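Local coordinates for omega transaminase (Pseudomonas sp., PDB 5LH9), which probably transfers amino groups from beta-alanine or other amines to an oxo acid such as pyruvate, using pyridoxal-5'-phosphate as cofactor, at residues F150-N155 and T165-N170; I225-A230 and L260-E265; L289-G294 and A304-Q309. All coordinates share one frame; numbering follows the deposited sequence.

Interaction 1. Residues F150-N155 and T165-N170; sequences FLSLRN and TSVGGN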
loop_
_atom_site.group_PDB
_atom_site.type_symbol
_atom_site.label_atom_id
_atom_site.label_comp_id
_atom_site.label_asym_id
_atom_site.label_seq_id
_atom_site.Cartn_x
_atom_site.Cartn_y
_atom_site.Cartn_z
ATOM N N PHE D 150 -10.964 1.176 6.272
ATOM C CA PHE D 150 -12.201 0.412 6.239
ATOM C C PHE D 150 -12.129 -0.730 7.240
ATOM O O PHE D 150 -11.074 -1.351 7.419
ATOM C CB PHE D 150 -12.484 -0.157 4.848
ATOM C CG PHE D 150 -12.721 0.889 3.798
ATOM C CD1 PHE D 150 -13.810 1.752 3.882
ATOM C CD2 PHE D 150 -11.872 0.995 2.711
ATOM C CE1 PHE D 150 -14.028 2.709 2.909
ATOM C CE2 PHE D 150 -12.088 1.950 1.738
ATOM C CZ PHE D 150 -13.168 2.804 1.835
ATOM N N LEU D 151 -13.254 -0.984 7.901
ATOM C CA LEU D 151 -13.419 -2.115 8.798
ATOM C C LEU D 151 -14.461 -3.062 8.219
ATOM O O LEU D 151 -15.409 -2.637 7.555
ATOM C CB LEU D 151 -13.850 -1.653 10.195
ATOM C CG LEU D 151 -13.022 -0.526 10.817
ATOM C CD1 LEU D 151 -13.635 -0.078 12.137
ATOM C CD2 LEU D 151 -11.572 -0.964 11.008
ATOM N N SER D 152 -14.270 -4.352 8.468
ATOM C CA SER D 152 -15.199 -5.370 8.000
ATOM C C SER D 152 -15.018 -6.601 8.878
ATOM O O SER D 152 -14.188 -6.617 9.790
ATOM C CB SER D 152 -14.979 -5.683 6.517
ATOM O OG SER D 152 -13.678 -6.188 6.283
ATOM N N LEU D 153 -15.817 -7.629 8.605
ATOM C CA LEU D 153 -15.895 -8.817 9.441
ATOM C C LEU D 153 -15.266 -10.026 8.763
ATOM O O LEU D 153 -15.386 -10.215 7.549
ATOM C CB LEU D 153 -17.347 -9.160 9.770
ATOM C CG LEU D 153 -18.212 -8.068 10.396
ATOM C CD1 LEU D 153 -19.576 -8.638 10.741
ATOM C CD2 LEU D 153 -17.542 -7.473 11.621
ATOM N N ARG D 154 -14.632 -10.870 9.575
ATOM C CA ARG D 154 -14.260 -12.200 9.117
ATOM C C ARG D 154 -15.480 -12.904 8.540
ATOM O O ARG D 154 -16.606 -12.717 9.007
ATOM C CB ARG D 154 -13.680 -13.023 10.269
ATOM C CG ARG D 154 -12.295 -12.598 10.693
ATOM C CD ARG D 154 -11.260 -12.971 9.647
ATOM N NE ARG D 154 -11.199 -14.414 9.426
ATOM C CZ ARG D 154 -10.478 -15.263 10.159
ATOM N NH1 ARG D 154 -9.744 -14.823 11.177
ATOM N NH2 ARG D 154 -10.493 -16.559 9.875
ATOM N N ASN D 155 -15.249 -13.715 7.511
ATOM C CA ASN D 155 -16.278 -14.427 6.759
ATOM C C ASN D 155 -17.200 -13.495 5.984
ATOM O O ASN D 155 -18.143 -13.976 5.350
ATOM C CB ASN D 155 -17.138 -15.337 7.651
ATOM C CG ASN D 155 -16.396 -16.579 8.098
ATOM O OD1 ASN D 155 -15.446 -16.502 8.877
ATOM N ND2 ASN D 155 -16.821 -17.735 7.597
ATOM N N THR D 165 -12.913 -7.049 -2.596
ATOM C CA THR D 165 -12.051 -8.150 -2.192
ATOM C C THR D 165 -11.188 -7.751 -1.003
ATOM O O THR D 165 -10.993 -8.541 -0.072
ATOM C CB THR D 165 -11.180 -8.588 -3.370
ATOM O OG1 THR D 165 -12.009 -8.867 -4.507
ATOM C CG2 THR D 165 -10.406 -9.839 -3.016
ATOM N N SER D 166 -10.696 -6.511 -1.002
ATOM C CA SER D 166 -9.807 -6.056 0.064
ATOM C C SER D 166 -10.469 -6.174 1.429
ATOM O O SER D 166 -9.807 -6.499 2.422
ATOM C CB SER D 166 -9.389 -4.610 -0.193
ATOM O OG SER D 166 -8.614 -4.505 -1.372
ATOM N N VAL D 167 -11.779 -5.909 1.502
ATOM C CA VAL D 167 -12.496 -5.985 2.768
ATOM C C VAL D 167 -13.132 -7.350 2.998
ATOM O O VAL D 167 -13.800 -7.547 4.022
ATOM C CB VAL D 167 -13.566 -4.876 2.856
ATOM C CG1 VAL D 167 -12.904 -3.498 2.865
ATOM C CG2 VAL D 167 -14.589 -4.987 1.712
ATOM N N GLY D 168 -12.929 -8.305 2.092
ATOM C CA GLY D 168 -13.487 -9.627 2.284
ATOM C C GLY D 168 -12.816 -10.364 3.428
ATOM O O GLY D 168 -11.650 -10.137 3.750
ATOM N N GLY D 169 -13.585 -11.248 4.065
ATOM C CA GLY D 169 -13.127 -11.960 5.246
ATOM C C GLY D 169 -12.920 -13.455 5.079
ATOM O O GLY D 169 -12.836 -14.180 6.076
ATOM N N ASN D 170 -12.850 -13.937 3.839
ATOM C CA ASN D 170 -12.575 -15.341 3.555
ATOM C C ASN D 170 -11.328 -15.462 2.687
ATOM O O ASN D 170 -11.256 -14.876 1.601
ATOM C CB ASN D 170 -13.770 -16.008 2.873
ATOM C CG ASN D 170 -15.026 -15.988 3.738
ATOM O OD1 ASN D 170 -15.157 -16.775 4.674
ATOM N ND2 ASN D 170 -15.953 -15.090 3.423
#
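Ser152 OG donates a 2.6 Å hydrogen bond to Val167 O, the first of three between strand 149-153 with its exit and the chain leaving helix 162-166. The donor is tilted 17° from the carbonyl plane; with chi1 at 61°, OG sits between the backbone N and the carbonyl carbon and faces the 165-170 segment. Asn155 N donates to Gly169 O at 2.8 Å. The third bond runs the other way, from Asn170 ND2 to Asn155 O at 3.1 Å, with ND2 well above the peptide plane, 70° out of it. The two asparagine side chains cross at about a right angle, and their amides do not bond to each other; Asn155 ND2 is held instead by Gly237 O.

The contact belongs to the beta-alpha-beta unit of strand 149-153, helix 162-166 and strand 184-187 in the mostly parallel seven-stranded sheet that also holds strands 225-230 and 260-264. Residues 167-170 run in nearly the same direction as 150-155.

Apolar packing is slight: Val167 CG1 touches Phe150 CB at 3.9 Å and lies obliquely to the ring, while Val167 also rests on Cys184 of strand 184-187.

Backbone closeness marks the far end. Gly169, lacking a side chain, brings its CA within 4.0 Å of Arg154 CA. Gly169 O also lies near the guanidinium plane of Arg154, 3.7 Å from NE, without a bond, and Leu219 of the second subunit packs on Arg154.

Interaction 2. Residues I225-A230 and L260-E265; sequences IAALIA and LLIADE. With PLP (pyridoxal-5'-phosphate), chain H.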
loop_
_atom_site.group_PDB
_atom_site.type_symbol
_atom_site.label_atom_id
_atom_site.label_comp_id
_atom_site.label_asym_id
_atom_site.label_seq_id
_atom_site.Cartn_x
_atom_site.Cartn_y
_atom_site.Cartn_z
ATOM N N ILE D 225 -10.641 6.390 10.134
ATOM C CA ILE D 225 -11.520 5.316 9.695
ATOM C C ILE D 225 -12.707 5.937 8.975
ATOM O O ILE D 225 -13.435 6.755 9.549
ATOM C CB ILE D 225 -11.986 4.449 10.873
ATOM C CG1 ILE D 225 -10.781 3.886 11.636
ATOM C CG2 ILE D 225 -12.861 3.318 10.367
ATOM C CD1 ILE D 225 -11.142 3.258 12.960
ATOM N N ALA D 226 -12.920 5.516 7.732
ATOM C CA ALA D 226 -13.994 6.041 6.903
ATOM C C ALA D 226 -15.315 5.334 7.170
ATOM O O ALA D 226 -16.344 5.986 7.369
ATOM C CB ALA D 226 -13.624 5.903 5.420
ATOM N N ALA D 227 -15.304 4.005 7.199
ATOM C CA ALA D 227 -16.556 3.265 7.189
ATOM C C ALA D 227 -16.328 1.848 7.685
ATOM O O ALA D 227 -15.206 1.334 7.675
ATOM C CB ALA D 227 -17.163 3.239 5.782
ATOM N N LEU D 228 -17.421 1.238 8.141
ATOM C CA LEU D 228 -17.497 -0.187 8.425
ATOM C C LEU D 228 -18.573 -0.792 7.537
ATOM O O LEU D 228 -19.657 -0.219 7.394
ATOM C CB LEU D 228 -17.823 -0.443 9.899
ATOM C CG LEU D 228 -17.895 -1.897 10.370
ATOM C CD1 LEU D 228 -17.565 -1.971 11.843
ATOM C CD2 LEU D 228 -19.276 -2.517 10.124
ATOM N N ILE D 229 -18.280 -1.948 6.940
ATOM C CA ILE D 229 -19.203 -2.626 6.035
ATOM C C ILE D 229 -19.480 -4.024 6.569
ATOM O O ILE D 229 -18.559 -4.726 7.002
ATOM C CB ILE D 229 -18.656 -2.695 4.593
ATOM C CG1 ILE D 229 -19.683 -3.363 3.670
ATOM C CG2 ILE D 229 -17.326 -3.445 4.555
ATOM C CD1 ILE D 229 -19.367 -3.229 2.173
ATOM N N ALA D 230 -20.749 -4.430 6.529
ATOM C CA ALA D 230 -21.151 -5.728 7.053
ATOM C C ALA D 230 -22.459 -6.152 6.404
ATOM O O ALA D 230 -23.238 -5.314 5.938
ATOM C CB ALA D 230 -21.307 -5.699 8.577
ATOM N N LEU D 260 -19.022 5.710 9.072
ATOM C CA LEU D 260 -20.170 5.360 8.248
ATOM C C LEU D 260 -20.436 3.862 8.314
ATOM O O LEU D 260 -19.518 3.042 8.203
ATOM C CB LEU D 260 -19.930 5.773 6.795
ATOM C CG LEU D 260 -19.711 7.257 6.509
ATOM C CD1 LEU D 260 -19.341 7.456 5.051
ATOM C CD2 LEU D 260 -20.957 8.059 6.854
ATOM N N LEU D 261 -21.708 3.503 8.462
ATOM C CA LEU D 261 -22.124 2.106 8.494
ATOM C C LEU D 261 -22.669 1.741 7.121
ATOM O O LEU D 261 -23.705 2.267 6.694
ATOM C CB LEU D 261 -23.171 1.869 9.580
ATOM C CG LEU D 261 -23.767 0.459 9.629
ATOM C CD1 LEU D 261 -22.683 -0.624 9.719
ATOM C CD2 LEU D 261 -24.724 0.353 10.799
ATOM N N ILE D 262 -21.959 0.855 6.428
ATOM C CA ILE D 262 -22.379 0.350 5.126
ATOM C C ILE D 262 -23.010 -1.015 5.337
ATOM O O ILE D 262 -22.335 -1.965 5.750
ATOM C CB ILE D 262 -21.203 0.255 4.139
ATOM C CG1 ILE D 262 -20.514 1.611 3.997
ATOM C CG2 ILE D 262 -21.703 -0.232 2.760
ATOM C CD1 ILE D 262 -19.195 1.560 3.243
ATOM N N ALA D 263 -24.299 -1.117 5.043
ATOM C CA ALA D 263 -25.002 -2.391 5.088
ATOM C C ALA D 263 -24.924 -3.016 3.702
ATOM O O ALA D 263 -25.495 -2.489 2.741
ATOM C CB ALA D 263 -26.452 -2.198 5.526
ATOM N N ASP D 264 -24.200 -4.123 3.592
ATOM C CA ASP D 264 -24.151 -4.871 2.339
ATOM C C ASP D 264 -25.420 -5.709 2.260
ATOM O O ASP D 264 -25.490 -6.831 2.763
ATOM C CB ASP D 264 -22.906 -5.739 2.255
ATOM C CG ASP D 264 -22.747 -6.379 0.895
ATOM O OD1 ASP D 264 -23.758 -6.450 0.155
ATOM O OD2 ASP D 264 -21.617 -6.795 0.565
ATOM N N GLU D 265 -26.442 -5.146 1.622
ATOM C CA GLU D 265 -27.744 -5.784 1.494
ATOM C C GLU D 265 -27.922 -6.461 0.143
ATOM O O GLU D 265 -29.046 -6.562 -0.360
ATOM C CB GLU D 265 -28.846 -4.755 1.713
ATOM C CG GLU D 265 -28.800 -4.093 3.077
ATOM C CD GLU D 265 -29.800 -4.667 4.060
ATOM O OE1 GLU D 265 -30.415 -5.716 3.763
ATOM O OE2 GLU D 265 -29.978 -4.049 5.133
HETATM N N1 PLP H . -21.835 -8.722 -1.543
HETATM C C2 PLP H . -22.583 -9.738 -1.106
HETATM C C2A PLP H . -23.035 -9.819 0.382
HETATM C C3 PLP H . -22.979 -10.762 -2.000
HETATM O O3 PLP H . -23.756 -11.818 -1.519
HETATM C C4 PLP H . -22.613 -10.735 -3.323
HETATM C C4A PLP H . -23.138 -11.949 -4.261
HETATM C C5 PLP H . -21.846 -9.693 -3.782
HETATM C C6 PLP H . -21.448 -8.680 -2.895
HETATM C C5A PLP H . -21.362 -9.584 -5.264
HETATM O O4P PLP H . -22.422 -9.428 -6.175
HETATM P P PLP H . -22.126 -9.660 -7.682
HETATM O O1P PLP H . -21.742 -11.091 -7.850
HETATM O O2P PLP H . -21.033 -8.774 -8.140
HETATM O O3P PLP H . -23.389 -9.358 -8.498
#
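Parallel strands 225-230 and 260-264 are the two strands of a beta-alpha-beta crossover through helix 246-257, and the second ends at the cofactor site, where Asp264 OD2 lies 2.9 Å from PLP N1. This aspartate-pyridine pairing is characteristic of fold-type I aminotransferases, in which it is thought to keep the ring nitrogen protonated; His158 ND1 also bonds to OD2. With CG anti to the backbone N (chi1 -173°), the Asp264 carboxylate extends to the pyridine nitrogen.

Five backbone hydrogen bonds zip the strands together, from Leu260 N to Ala226 O at 3.2 Å through to Asp264 N to Ala230 O at 2.8 Å. On one face Ile262 spreads its branches over two partners: CD1 meets Ala227 CB at 3.7 Å and CG2 meets Ile229 CG1 at 3.8 Å. On the other, Leu228 and Leu261 project abreast and touch through CD2 of Leu228 and CD1 of Leu261 at 3.9 Å.

Helix 246-257 covers the Leu228 and Leu261 face through Cys254 and Arg251, helix 124-141 packs against Leu260 and Ile262 on the reverse, and strands 149-153 and 288-291 flank the pair in the sheet.

Interaction 3. Residues L289-G294 and A304-Q309; sequences LCLAKG and ATLFNQ. With PLP (pyridoxal-5'-phosphate), chain H.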
loop_
_atom_site.group_PDB
_atom_site.type_symbol
_atom_site.label_atom_id
_atom_site.label_comp_id
_atom_site.label_asym_id
_atom_site.label_seq_id
_atom_site.Cartn_x
_atom_site.Cartn_y
_atom_site.Cartn_z
ATOM N N LEU D 289 -26.538 1.809 1.728
ATOM C CA LEU D 289 -27.095 0.513 1.372
ATOM C C LEU D 289 -26.486 0.057 0.059
ATOM O O LEU D 289 -26.446 0.825 -0.907
ATOM C CB LEU D 289 -28.614 0.567 1.206
ATOM C CG LEU D 289 -29.482 0.972 2.388
ATOM C CD1 LEU D 289 -30.929 1.054 1.929
ATOM C CD2 LEU D 289 -29.327 -0.027 3.511
ATOM N N CYS D 290 -26.043 -1.193 0.022
ATOM C CA CYS D 290 -25.577 -1.833 -1.195
ATOM C C CYS D 290 -26.622 -2.857 -1.611
ATOM O O CYS D 290 -27.006 -3.714 -0.808
ATOM C CB CYS D 290 -24.232 -2.519 -0.968
ATOM S SG CYS D 290 -22.969 -1.443 -0.281
ATOM N N LEU D 291 -27.084 -2.763 -2.856
ATOM C CA LEU D 291 -28.165 -3.599 -3.352
ATOM C C LEU D 291 -27.802 -4.197 -4.703
ATOM O O LEU D 291 -27.096 -3.583 -5.506
ATOM C CB LEU D 291 -29.459 -2.800 -3.490
ATOM C CG LEU D 291 -29.976 -2.141 -2.208
ATOM C CD1 LEU D 291 -31.097 -1.179 -2.533
ATOM C CD2 LEU D 291 -30.457 -3.192 -1.222
ATOM N N ALA D 292 -28.282 -5.413 -4.939
ATOM C CA ALA D 292 -28.173 -6.027 -6.250
ATOM C C ALA D 292 -29.051 -7.266 -6.280
ATOM O O ALA D 292 -30.153 -7.254 -5.737
ATOM C CB ALA D 292 -26.718 -6.368 -6.577
ATOM N N LYS D 293 -28.562 -8.319 -6.929
ATOM C CA LYS D 293 -29.232 -9.634 -6.976
ATOM C C LYS D 293 -30.725 -9.521 -7.085
ATOM O O LYS D 293 -31.247 -9.374 -8.183
ATOM C CB LYS D 293 -28.817 -10.420 -5.747
ATOM C CG LYS D 293 -27.346 -10.857 -5.909
ATOM C CD LYS D 293 -26.875 -11.862 -4.833
ATOM C CE LYS D 293 -25.422 -12.308 -5.159
ATOM N NZ LYS D 293 -24.545 -12.144 -3.978
ATOM N N GLY D 294 -31.428 -9.574 -5.958
ATOM C CA GLY D 294 -32.884 -9.596 -5.967
ATOM C C GLY D 294 -33.576 -8.360 -6.523
ATOM O O GLY D 294 -34.783 -8.379 -6.772
ATOM N N ALA D 304 -27.299 -1.221 -7.003
ATOM C CA ALA D 304 -27.615 0.116 -6.531
ATOM C C ALA D 304 -26.945 0.363 -5.191
ATOM O O ALA D 304 -26.936 -0.510 -4.319
ATOM C CB ALA D 304 -29.129 0.314 -6.397
ATOM N N THR D 305 -26.385 1.562 -5.042
ATOM C CA THR D 305 -25.834 2.033 -3.781
ATOM C C THR D 305 -26.595 3.288 -3.377
ATOM O O THR D 305 -26.613 4.272 -4.124
ATOM C CB THR D 305 -24.339 2.325 -3.898
ATOM O OG1 THR D 305 -23.667 1.188 -4.456
ATOM C CG2 THR D 305 -23.751 2.652 -2.530
ATOM N N LEU D 306 -27.214 3.252 -2.206
ATOM C CA LEU D 306 -28.025 4.353 -1.717
ATOM C C LEU D 306 -27.325 5.047 -0.560
ATOM O O LEU D 306 -26.672 4.404 0.268
ATOM C CB LEU D 306 -29.405 3.867 -1.277
ATOM C CG LEU D 306 -30.391 3.611 -2.421
ATOM C CD1 LEU D 306 -30.147 2.254 -3.071
ATOM C CD2 LEU D 306 -31.813 3.719 -1.911
ATOM N N PHE D 307 -27.470 6.365 -0.518
ATOM C CA PHE D 307 -26.805 7.215 0.456
ATOM C C PHE D 307 -27.854 8.033 1.191
ATOM O O PHE D 307 -28.813 8.516 0.581
ATOM C CB PHE D 307 -25.797 8.125 -0.243
ATOM C CG PHE D 307 -24.790 7.376 -1.070
ATOM C CD1 PHE D 307 -25.081 7.011 -2.378
ATOM C CD2 PHE D 307 -23.553 7.047 -0.549
ATOM C CE1 PHE D 307 -24.159 6.318 -3.143
ATOM C CE2 PHE D 307 -22.620 6.356 -1.313
ATOM C CZ PHE D 307 -22.926 5.991 -2.609
ATOM N N ASN D 308 -27.691 8.149 2.507
ATOM C CA ASN D 308 -28.655 8.880 3.314
ATOM C C ASN D 308 -28.439 10.383 3.173
ATOM O O ASN D 308 -27.491 10.848 2.536
ATOM C CB ASN D 308 -28.574 8.447 4.778
ATOM C CG ASN D 308 -27.245 8.782 5.429
ATOM O OD1 ASN D 308 -26.361 9.394 4.821
ATOM N ND2 ASN D 308 -27.098 8.371 6.681
ATOM N N GLN D 309 -29.341 11.156 3.786
ATOM C CA GLN D 309 -29.284 12.609 3.665
ATOM C C GLN D 309 -27.961 13.161 4.177
ATOM O O GLN D 309 -27.404 14.099 3.591
ATOM C CB GLN D 309 -30.455 13.244 4.417
ATOM C CG GLN D 309 -30.726 14.690 4.024
ATOM C CD GLN D 309 -31.422 14.814 2.678
ATOM O OE1 GLN D 309 -32.492 14.240 2.463
ATOM N NE2 GLN D 309 -30.808 15.559 1.759
HETATM N N1 PLP H . -21.835 -8.722 -1.543
HETATM C C2 PLP H . -22.583 -9.738 -1.106
HETATM C C2A PLP H . -23.035 -9.819 0.382
HETATM C C3 PLP H . -22.979 -10.762 -2.000
HETATM O O3 PLP H . -23.756 -11.818 -1.519
HETATM C C4 PLP H . -22.613 -10.735 -3.323
HETATM C C4A PLP H . -23.138 -11.949 -4.261
HETATM C C5 PLP H . -21.846 -9.693 -3.782
HETATM C C6 PLP H . -21.448 -8.680 -2.895
HETATM C C5A PLP H . -21.362 -9.584 -5.264
HETATM O O4P PLP H . -22.422 -9.428 -6.175
HETATM P P PLP H . -22.126 -9.660 -7.682
HETATM O O1P PLP H . -21.742 -11.091 -7.850
HETATM O O2P PLP H . -21.033 -8.774 -8.140
HETATM O O3P PLP H . -23.389 -9.358 -8.498
#
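Leu291 and Leu306 slant across one another on one face of an antiparallel hairpin, their CD1 methyls meeting at 3.6 Å. On Leu291, CG is anti to the carbonyl carbon (chi1 -58°) and the chain then extends, carrying CD1 over to Leu306, which stands diagonally across the strands. Leu289 and Ala304 share this face: Leu289 CB is 4.2 Å from Leu306 CB, and Leu291 CB is 4.3 Å from Ala304 CB. On the reverse are Cys290 and Thr305, a non-hydrogen-bonded pair. Thr305 CG2 lies 3.6 Å from Leu289 O, while its OG1 bonds to Ala127 O on helix 124-141.

Four backbone hydrogen bonds tie the strands, two at the Leu289-Leu306 pair and two at Leu291-Ala304. Of the latter, Leu291 N to Ala304 O is the shorter at 2.7 Å.

Just past the hairpin strand, Lys293 NZ is bonded covalently to PLP C4A at 1.4 Å. The lysine chain is extended until it bends at chi4 (128°). Thr330 of the third subunit packs on Lys293 and hydrogen-bonds to PLP. The link is consistent with the internal aldimine of PLP-dependent aminotransferases, in which an incoming amine displaces the lysine by transaldimination.

In the fold
Interaction 1 comes first along the chain, closing a short loop as helix 162-166 gives way to the link toward strand 184-187. Interaction 2 follows, closing the longer excursion through helix 246-257, and interaction 3 closes the hairpin of strands 288-291 and 303-308. The three are in series; none nests in or crosses another. All reach one seven-stranded sheet: Leu151 pairs with Ala227 and Ile229 to join interactions 1 and 2, and Ala263 O with Cys290 N at 3.1 Å to join 2 and 3. Interactions 1 and 3 do not touch. Interactions 2 and 3 both reach the cofactor, as neighbouring strands 260-264 and 288-291 bring their C-terminal ends to one site.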